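PDB 6N9J: clostripain-related protein, which is a secreted C11 cysteine protease of the clostripain family that probably cleaves peptide bonds and is blocked by an irreversible peptide inhibitor. Local coordinates for residues Gly9-Leu14 and Ala199-Asn204; His45-Val50 and Leu60-Lys65. All blocks are in the same frame, centred on the assembly; numbering follows the deposited sequence.

In the fold
Contact 1 (9-14 with 199-204) and contact 2 (45-50 with 60-65) both involve the same mixed sheet, their centres about 11 Å apart. Contact 2 lies within the sheet, pairing adjacent antiparallel strands through backbone hydrogen bonds; contact 1 stands on one face of it, where the end of helix 193-200 packs on strand 9-18. That strand runs parallel to strand 46-53, so the contacts share a border, and F201 packs against N46. Both are mostly buried, although contact 1 reaches the surface at V203. Each has an arginine bonded to oxygen: R11 to the backbone carbonyls of L200 and A202, where helix 193-200 gives way to loop, R62 to an asparagine side chain on the neighbouring strand.

Contact 1: Gly9-Leu14 and Ala199-Asn204; sequences GSRTVL and ALFAVN
The guanidinium of R11 reaches the last turn of helix 193-200 and the loop after it, and binds two backbone carbonyls through one nitrogen. NH1 of R11 donates to O of L200 and to O of A202, each at 2.9 Å, in slightly bent bonds. Both oxygens lie close to the guanidinium plane, whereas the nitrogen sits well above each carbonyl plane. NH2 adds a weak bond to the A202 oxygen. A bend at chi3 (-57°) turns the chain from its extended run, and NE is itself bonded to S104 OG, so the group is held from both ends. A positive charge against two carbonyl oxygens where the helix runs out is probably favourable electrostatically. Water 1 lies over the centre of one guanidinium face, 3.5 Å above its plane, and donates to F201 O. The arrangement is that of an alpha/beta fold of peptidase clan CD, in which helices pack on the faces of a central sheet: here the helix end and the loop after it lie on strand 9-18. Further along the strand, V13 sends its two methyls to different partners. CG1 meets CD1 of L200 at 3.9 Å, the two side chains crossing at about a right angle, and CG2 approaches CE1 of the F201 ring obliquely at 3.7 Å. The same ring continues onto N46 and L48 of strand 46-53.

Contact 2: His45-Val50 and Leu60-Lys65; sequences HNNLLV and LIRLRK
Strands 46-50 and 60-65 run antiparallel as the two arms of a beta hairpin, with V50 and I61 forming a hydrogen-bonded pair (V50 N to I61 O 2.9 Å, I61 N to V50 O 2.8 Å) and L49 and R62 the adjoining non-hydrogen-bonded pair. L63 N then bonds L48 O at 3.1 Å. Beyond it the strands separate, and water 2 bridges them by donating to N46 O and L63 O and accepting from L48 N. R62, extended from CG to NE, grips N47 side-on: NE and NH2 both donate to OD1, NH2 at 3.2 Å in the amide plane on a lone pair, with the amide and guanidinium planes 56° apart. N47 ND2 is bonded to T12 OG1, which helps to fix the amide's orientation. On the same face L49 CD1 rests on the aliphatic part of R62, 3.8 Å from its CG. On the other face V50 CB lies 4.0 Å from I61 CG1, and L48 runs alongside L63. Strand 46-53 is flanked on its other edge by strand 9-18, strand 59-65 by strand 70-74, and helix 86-99 packs over L49 and L60.

Contact 1: Gly9-Leu14 and Ala199-Asn204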
ATOM      1  N   GLY A   9       2.749 -11.570  22.561  1.00 49.13           N
ATOM      2  CA  GLY A   9       3.945 -11.724  21.762  1.00 46.08           C
ATOM      3  C   GLY A   9       4.674 -10.393  21.679  1.00 40.75           C
ATOM      4  O   GLY A   9       4.208  -9.375  22.199  1.00 37.60           O
ATOM      5  N   SER A  10       5.830 -10.392  21.033  1.00 38.90           N
ATOM      6  CA  SER A  10       6.519  -9.142  20.792  1.00 36.70           C
ATOM      7  C   SER A  10       5.755  -8.398  19.695  1.00 30.86           C
ATOM      8  O   SER A  10       5.559  -7.195  19.785  1.00 29.87           O
ATOM      9  CB  SER A  10       7.983  -9.376  20.406  1.00 41.41           C
ATOM     10  OG  SER A  10       8.082 -10.046  19.157  1.00 44.62           O
ATOM     11  N   ARG A  11       5.281  -9.124  18.684  1.00 29.24           N
ATOM     12  CA  ARG A  11       4.522  -8.496  17.607  1.00 27.30           C
ATOM     13  C   ARG A  11       3.454  -9.401  16.997  1.00 24.32           C
ATOM     14  O   ARG A  11       3.654 -10.597  16.827  1.00 26.27           O
ATOM     15  CB  ARG A  11       5.467  -8.011  16.497  1.00 24.50           C
ATOM     16  CG  ARG A  11       4.781  -7.168  15.424  1.00 23.39           C
ATOM     17  CD  ARG A  11       5.780  -6.583  14.432  1.00 22.16           C
ATOM     18  NE  ARG A  11       6.795  -5.775  15.094  1.00 23.37           N
ATOM     19  CZ  ARG A  11       8.023  -5.585  14.624  1.00 20.66           C
ATOM     20  NH1 ARG A  11       8.395  -6.145  13.479  1.00 18.00           N
ATOM     21  NH2 ARG A  11       8.877  -4.843  15.304  1.00 18.91           N
ATOM     22  N   THR A  12       2.314  -8.792  16.677  1.00 20.50           N
ATOM     23  CA  THR A  12       1.261  -9.411  15.889  1.00 20.23           C
ATOM     24  C   THR A  12       1.102  -8.678  14.553  1.00 19.74           C
ATOM     25  O   THR A  12       0.799  -7.482  14.527  1.00 18.64           O
ATOM     26  CB  THR A  12      -0.093  -9.391  16.632  1.00 22.38           C
ATOM     27  OG1 THR A  12      -0.023 -10.215  17.804  1.00 26.97           O
ATOM     28  CG2 THR A  12      -1.208  -9.909  15.734  1.00 21.80           C
ATOM     29  N   VAL A  13       1.309  -9.391  13.450  1.00 18.45           N
ATOM     30  CA  VAL A  13       1.041  -8.835  12.127  1.00 17.77           C
ATOM     31  C   VAL A  13      -0.146  -9.542  11.512  1.00 17.23           C
ATOM     32  O   VAL A  13      -0.166 -10.772  11.429  1.00 17.69           O
ATOM     33  CB  VAL A  13       2.253  -8.958  11.168  1.00 16.59           C
ATOM     34  CG1 VAL A  13       1.907  -8.369   9.781  1.00 12.83           C
ATOM     35  CG2 VAL A  13       3.471  -8.263  11.752  1.00 15.74           C
ATOM     36  N   LEU A  14      -1.137  -8.755  11.097  1.00 15.21           N
ATOM     37  CA  LEU A  14      -2.281  -9.266  10.372  1.00 16.25           C
ATOM     38  C   LEU A  14      -2.122  -9.062   8.860  1.00 20.30           C
ATOM     39  O   LEU A  14      -1.918  -7.935   8.400  1.00 19.28           O
ATOM     40  CB  LEU A  14      -3.563  -8.577  10.856  1.00 16.49           C
ATOM     41  CG  LEU A  14      -4.829  -8.847  10.028  1.00 18.05           C
ATOM     42  CD1 LEU A  14      -5.221 -10.335  10.124  1.00 21.09           C
ATOM     43  CD2 LEU A  14      -5.976  -7.965  10.496  1.00 15.02           C
ATOM     44  N   ALA A 199      10.705 -10.276   7.551  1.00 20.99           N
ATOM     45  CA  ALA A 199      10.945  -8.834   7.673  1.00 18.68           C
ATOM     46  C   ALA A 199       9.791  -8.138   8.405  1.00 15.97           C
ATOM     47  O   ALA A 199       9.997  -7.122   9.066  1.00 14.21           O
ATOM     48  CB  ALA A 199      11.170  -8.203   6.288  1.00 17.20           C
ATOM     49  N   LEU A 200       8.586  -8.695   8.304  1.00 15.57           N
ATOM     50  CA  LEU A 200       7.431  -8.170   9.044  1.00 16.65           C
ATOM     51  C   LEU A 200       7.662  -8.212  10.567  1.00 19.49           C
ATOM     52  O   LEU A 200       7.033  -7.458  11.322  1.00 18.59           O
ATOM     53  CB  LEU A 200       6.160  -8.965   8.719  1.00 15.34           C
ATOM     54  CG  LEU A 200       5.558  -9.132   7.322  1.00 13.55           C
ATOM     55  CD1 LEU A 200       4.409 -10.155   7.404  1.00 13.14           C
ATOM     56  CD2 LEU A 200       5.053  -7.809   6.781  1.00 14.75           C
ATOM     57  N   PHE A 201       8.554  -9.104  11.005  1.00 14.14           N
ATOM     58  CA  PHE A 201       8.806  -9.310  12.428  1.00 16.38           C
ATOM     59  C   PHE A 201      10.214  -8.893  12.817  1.00 19.93           C
ATOM     60  O   PHE A 201      10.673  -9.199  13.918  1.00 18.82           O
ATOM     61  CB  PHE A 201       8.577 -10.783  12.820  1.00 15.66           C
ATOM     62  CG  PHE A 201       7.183 -11.273  12.539  1.00 16.04           C
ATOM     63  CD1 PHE A 201       6.134 -10.942  13.378  1.00 18.06           C
ATOM     64  CD2 PHE A 201       6.920 -12.065  11.428  1.00 17.61           C
ATOM     65  CE1 PHE A 201       4.846 -11.398  13.118  1.00 18.85           C
ATOM     66  CE2 PHE A 201       5.630 -12.514  11.152  1.00 16.56           C
ATOM     67  CZ  PHE A 201       4.593 -12.179  11.999  1.00 17.52           C
ATOM     68  N   ALA A 202      10.897  -8.204  11.904  1.00 23.14           N
ATOM     69  CA  ALA A 202      12.222  -7.676  12.188  1.00 23.87           C
ATOM     70  C   ALA A 202      12.141  -6.770  13.393  1.00 25.13           C
ATOM     71  O   ALA A 202      11.249  -5.937  13.492  1.00 24.92           O
ATOM     72  CB  ALA A 202      12.785  -6.925  10.992  1.00 21.98           C
ATOM     73  N   VAL A 203      13.061  -6.961  14.322  1.00 25.82           N
ATOM     74  CA  VAL A 203      13.108  -6.143  15.521  1.00 26.35           C
ATOM     75  C   VAL A 203      13.577  -4.720  15.191  1.00 24.39           C
ATOM     76  O   VAL A 203      13.101  -3.751  15.782  1.00 24.18           O
ATOM     77  CB  VAL A 203      14.018  -6.788  16.567  1.00 31.94           C
ATOM     78  CG1 VAL A 203      14.987  -5.768  17.172  1.00 34.04           C
ATOM     79  CG2 VAL A 203      13.180  -7.477  17.640  1.00 32.89           C
ATOM     80  N   ASN A 204      14.486  -4.593  14.227  1.00 22.01           N
ATOM     81  CA  ASN A 204      15.000  -3.284  13.828  1.00 20.23           C
ATOM     82  C   ASN A 204      14.503  -2.859  12.456  1.00 21.49           C
ATOM     83  O   ASN A 204      14.667  -3.601  11.485  1.00 21.66           O
ATOM     84  CB  ASN A 204      16.526  -3.293  13.830  1.00 19.89           C
ATOM     85  CG  ASN A 204      17.096  -3.650  15.178  1.00 21.98           C
ATOM     86  OD1 ASN A 204      17.719  -4.698  15.345  1.00 24.52           O
ATOM     87  ND2 ASN A 204      16.889  -2.778  16.151  1.00 21.31           N
TER
HETATM   88  O   HOH W   1       9.015  -8.666  16.084  1.00 30.34           O

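Contact 2: His45-Val50 and Leu60-Lys65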
ATOM      1  N   HIS A  45       6.999 -15.704  20.071  1.00 39.24           N
ATOM      2  CA  HIS A  45       6.839 -14.289  20.394  1.00 38.02           C
ATOM      3  C   HIS A  45       6.156 -13.518  19.265  1.00 33.32           C
ATOM      4  O   HIS A  45       5.782 -12.365  19.432  1.00 34.91           O
ATOM      5  CB  HIS A  45       8.201 -13.651  20.688  1.00 41.61           C
ATOM      6  CG  HIS A  45       9.060 -14.451  21.619  1.00 47.27           C
ATOM      7  ND1 HIS A  45       8.807 -14.545  22.971  1.00 50.00           N
ATOM      8  CD2 HIS A  45      10.177 -15.183  21.392  1.00 48.80           C
ATOM      9  CE1 HIS A  45       9.726 -15.309  23.537  1.00 51.71           C
ATOM     10  NE2 HIS A  45      10.567 -15.709  22.602  1.00 51.46           N
ATOM     11  N   ASN A  46       6.004 -14.159  18.115  1.00 28.11           N
ATOM     12  CA  ASN A  46       5.526 -13.486  16.915  1.00 23.68           C
ATOM     13  C   ASN A  46       4.264 -14.138  16.366  1.00 24.23           C
ATOM     14  O   ASN A  46       4.230 -15.351  16.148  1.00 26.49           O
ATOM     15  CB  ASN A  46       6.622 -13.478  15.850  1.00 23.12           C
ATOM     16  CG  ASN A  46       7.902 -12.798  16.326  1.00 26.32           C
ATOM     17  OD1 ASN A  46       7.883 -11.644  16.745  1.00 25.61           O
ATOM     18  ND2 ASN A  46       9.019 -13.522  16.272  1.00 30.08           N
ATOM     19  N   ASN A  47       3.224 -13.334  16.153  1.00 23.24           N
ATOM     20  CA  ASN A  47       1.959 -13.846  15.640  1.00 22.93           C
ATOM     21  C   ASN A  47       1.650 -13.361  14.220  1.00 23.38           C
ATOM     22  O   ASN A  47       1.372 -12.188  14.001  1.00 23.50           O
ATOM     23  CB  ASN A  47       0.810 -13.459  16.574  1.00 23.01           C
ATOM     24  CG  ASN A  47       1.141 -13.689  18.039  1.00 28.72           C
ATOM     25  OD1 ASN A  47       1.238 -14.829  18.501  1.00 33.91           O
ATOM     26  ND2 ASN A  47       1.294 -12.608  18.781  1.00 29.10           N
ATOM     27  N   LEU A  48       1.702 -14.278  13.260  1.00 24.39           N
ATOM     28  CA  LEU A  48       1.281 -13.980  11.898  1.00 22.49           C
ATOM     29  C   LEU A  48      -0.159 -14.445  11.683  1.00 20.17           C
ATOM     30  O   LEU A  48      -0.422 -15.644  11.611  1.00 19.92           O
ATOM     31  CB  LEU A  48       2.217 -14.643  10.881  1.00 23.15           C
ATOM     32  CG  LEU A  48       1.896 -14.349   9.407  1.00 21.22           C
ATOM     33  CD1 LEU A  48       1.973 -12.850   9.106  1.00 18.49           C
ATOM     34  CD2 LEU A  48       2.857 -15.147   8.527  1.00 21.94           C
ATOM     35  N   LEU A  49      -1.080 -13.486  11.597  1.00 16.21           N
ATOM     36  CA  LEU A  49      -2.494 -13.760  11.387  1.00 17.31           C
ATOM     37  C   LEU A  49      -2.868 -13.464   9.933  1.00 18.84           C
ATOM     38  O   LEU A  49      -2.322 -12.562   9.317  1.00 19.15           O
ATOM     39  CB  LEU A  49      -3.358 -12.930  12.344  1.00 16.27           C
ATOM     40  CG  LEU A  49      -3.538 -13.461  13.789  1.00 26.84           C
ATOM     41  CD1 LEU A  49      -2.263 -13.950  14.442  1.00 23.70           C
ATOM     42  CD2 LEU A  49      -4.179 -12.406  14.680  1.00 27.97           C
ATOM     43  N   VAL A  50      -3.773 -14.250   9.371  1.00 20.80           N
ATOM     44  CA  VAL A  50      -4.198 -14.035   7.996  1.00 18.73           C
ATOM     45  C   VAL A  50      -5.716 -14.112   7.920  1.00 19.22           C
ATOM     46  O   VAL A  50      -6.317 -15.146   8.274  1.00 16.95           O
ATOM     47  CB  VAL A  50      -3.580 -15.071   7.015  1.00 18.24           C
ATOM     48  CG1 VAL A  50      -3.940 -14.729   5.572  1.00 15.85           C
ATOM     49  CG2 VAL A  50      -2.074 -15.166   7.174  1.00 15.95           C
ATOM     50  N   LEU A  60     -10.251 -16.446   9.426  1.00 25.59           N
ATOM     51  CA  LEU A  60      -9.166 -15.742  10.089  1.00 23.62           C
ATOM     52  C   LEU A  60      -8.304 -16.800  10.749  1.00 25.83           C
ATOM     53  O   LEU A  60      -8.781 -17.508  11.631  1.00 28.90           O
ATOM     54  CB  LEU A  60      -9.700 -14.741  11.122  1.00 19.99           C
ATOM     55  CG  LEU A  60      -8.681 -14.050  12.033  1.00 20.14           C
ATOM     56  CD1 LEU A  60      -7.835 -13.083  11.233  1.00 18.29           C
ATOM     57  CD2 LEU A  60      -9.365 -13.335  13.198  1.00 18.32           C
ATOM     58  N   ILE A  61      -7.058 -16.948  10.306  1.00 25.29           N
ATOM     59  CA  ILE A  61      -6.173 -17.948  10.905  1.00 24.29           C
ATOM     60  C   ILE A  61      -4.919 -17.360  11.509  1.00 23.68           C
ATOM     61  O   ILE A  61      -4.586 -16.189  11.314  1.00 23.97           O
ATOM     62  CB  ILE A  61      -5.711 -19.015   9.892  1.00 26.58           C
ATOM     63  CG1 ILE A  61      -4.943 -18.363   8.747  1.00 28.14           C
ATOM     64  CG2 ILE A  61      -6.883 -19.834   9.392  1.00 26.80           C
ATOM     65  CD1 ILE A  61      -4.414 -19.339   7.729  1.00 29.40           C
ATOM     66  N   ARG A  62      -4.223 -18.212  12.239  1.00 25.09           N
ATOM     67  CA  ARG A  62      -2.896 -17.926  12.739  1.00 24.37           C
ATOM     68  C   ARG A  62      -1.979 -19.069  12.324  1.00 24.45           C
ATOM     69  O   ARG A  62      -2.344 -20.247  12.453  1.00 25.24           O
ATOM     70  CB  ARG A  62      -2.904 -17.769  14.261  1.00 26.74           C
ATOM     71  CG  ARG A  62      -1.518 -17.622  14.871  1.00 27.05           C
ATOM     72  CD  ARG A  62      -1.565 -17.566  16.391  1.00 27.52           C
ATOM     73  NE  ARG A  62      -0.241 -17.301  16.946  1.00 29.52           N
ATOM     74  CZ  ARG A  62       0.636 -18.245  17.272  1.00 30.89           C
ATOM     75  NH1 ARG A  62       0.324 -19.525  17.108  1.00 35.18           N
ATOM     76  NH2 ARG A  62       1.824 -17.908  17.761  1.00 27.13           N
ATOM     77  N   LEU A  63      -0.797 -18.720  11.829  1.00 20.53           N
ATOM     78  CA  LEU A  63       0.183 -19.719  11.428  1.00 22.30           C
ATOM     79  C   LEU A  63       1.062 -20.104  12.611  1.00 27.82           C
ATOM     80  O   LEU A  63       1.662 -19.251  13.255  1.00 31.47           O
ATOM     81  CB  LEU A  63       1.034 -19.198  10.267  1.00 22.20           C
ATOM     82  CG  LEU A  63       0.232 -18.802   9.022  1.00 23.99           C
ATOM     83  CD1 LEU A  63       1.144 -18.336   7.891  1.00 24.50           C
ATOM     84  CD2 LEU A  63      -0.621 -19.972   8.572  1.00 24.94           C
ATOM     85  N   ARG A  64       1.131 -21.397  12.901  1.00 31.00           N
ATOM     86  CA  ARG A  64       1.853 -21.872  14.070  1.00 32.96           C
ATOM     87  C   ARG A  64       2.787 -23.003  13.655  1.00 32.43           C
ATOM     88  O   ARG A  64       2.487 -23.748  12.727  1.00 31.55           O
ATOM     89  CB  ARG A  64       0.864 -22.331  15.143  1.00 36.40           C
ATOM     90  CG  ARG A  64       1.442 -22.461  16.535  1.00 39.33           C
ATOM     91  CD  ARG A  64       1.114 -23.809  17.139  1.00 41.57           C
ATOM     92  NE  ARG A  64      -0.185 -24.319  16.710  1.00 41.06           N
ATOM     93  CZ  ARG A  64      -0.535 -25.603  16.767  1.00 43.69           C
ATOM     94  NH1 ARG A  64      -1.733 -25.984  16.355  1.00 44.30           N
ATOM     95  NH2 ARG A  64       0.316 -26.513  17.233  1.00 45.53           N
ATOM     96  N   LYS A  65       3.925 -23.125  14.320  1.00 37.14           N
ATOM     97  CA  LYS A  65       4.841 -24.221  14.022  1.00 45.25           C
ATOM     98  C   LYS A  65       4.728 -25.367  15.030  1.00 51.78           C
ATOM     99  O   LYS A  65       4.707 -25.154  16.245  1.00 51.88           O
ATOM    100  CB  LYS A  65       6.285 -23.717  13.969  1.00 46.37           C
ATOM    101  CG  LYS A  65       6.975 -23.971  12.635  1.00 47.68           C
ATOM    102  CD  LYS A  65       8.390 -23.396  12.607  1.00 48.19           C
ATOM    103  CE  LYS A  65       8.398 -21.897  12.904  1.00 45.90           C
ATOM    104  NZ  LYS A  65       9.792 -21.348  12.983  1.00 45.50           N
TER
HETATM  105  O   HOH W   2       2.265 -16.824  14.296  1.00 15.75           O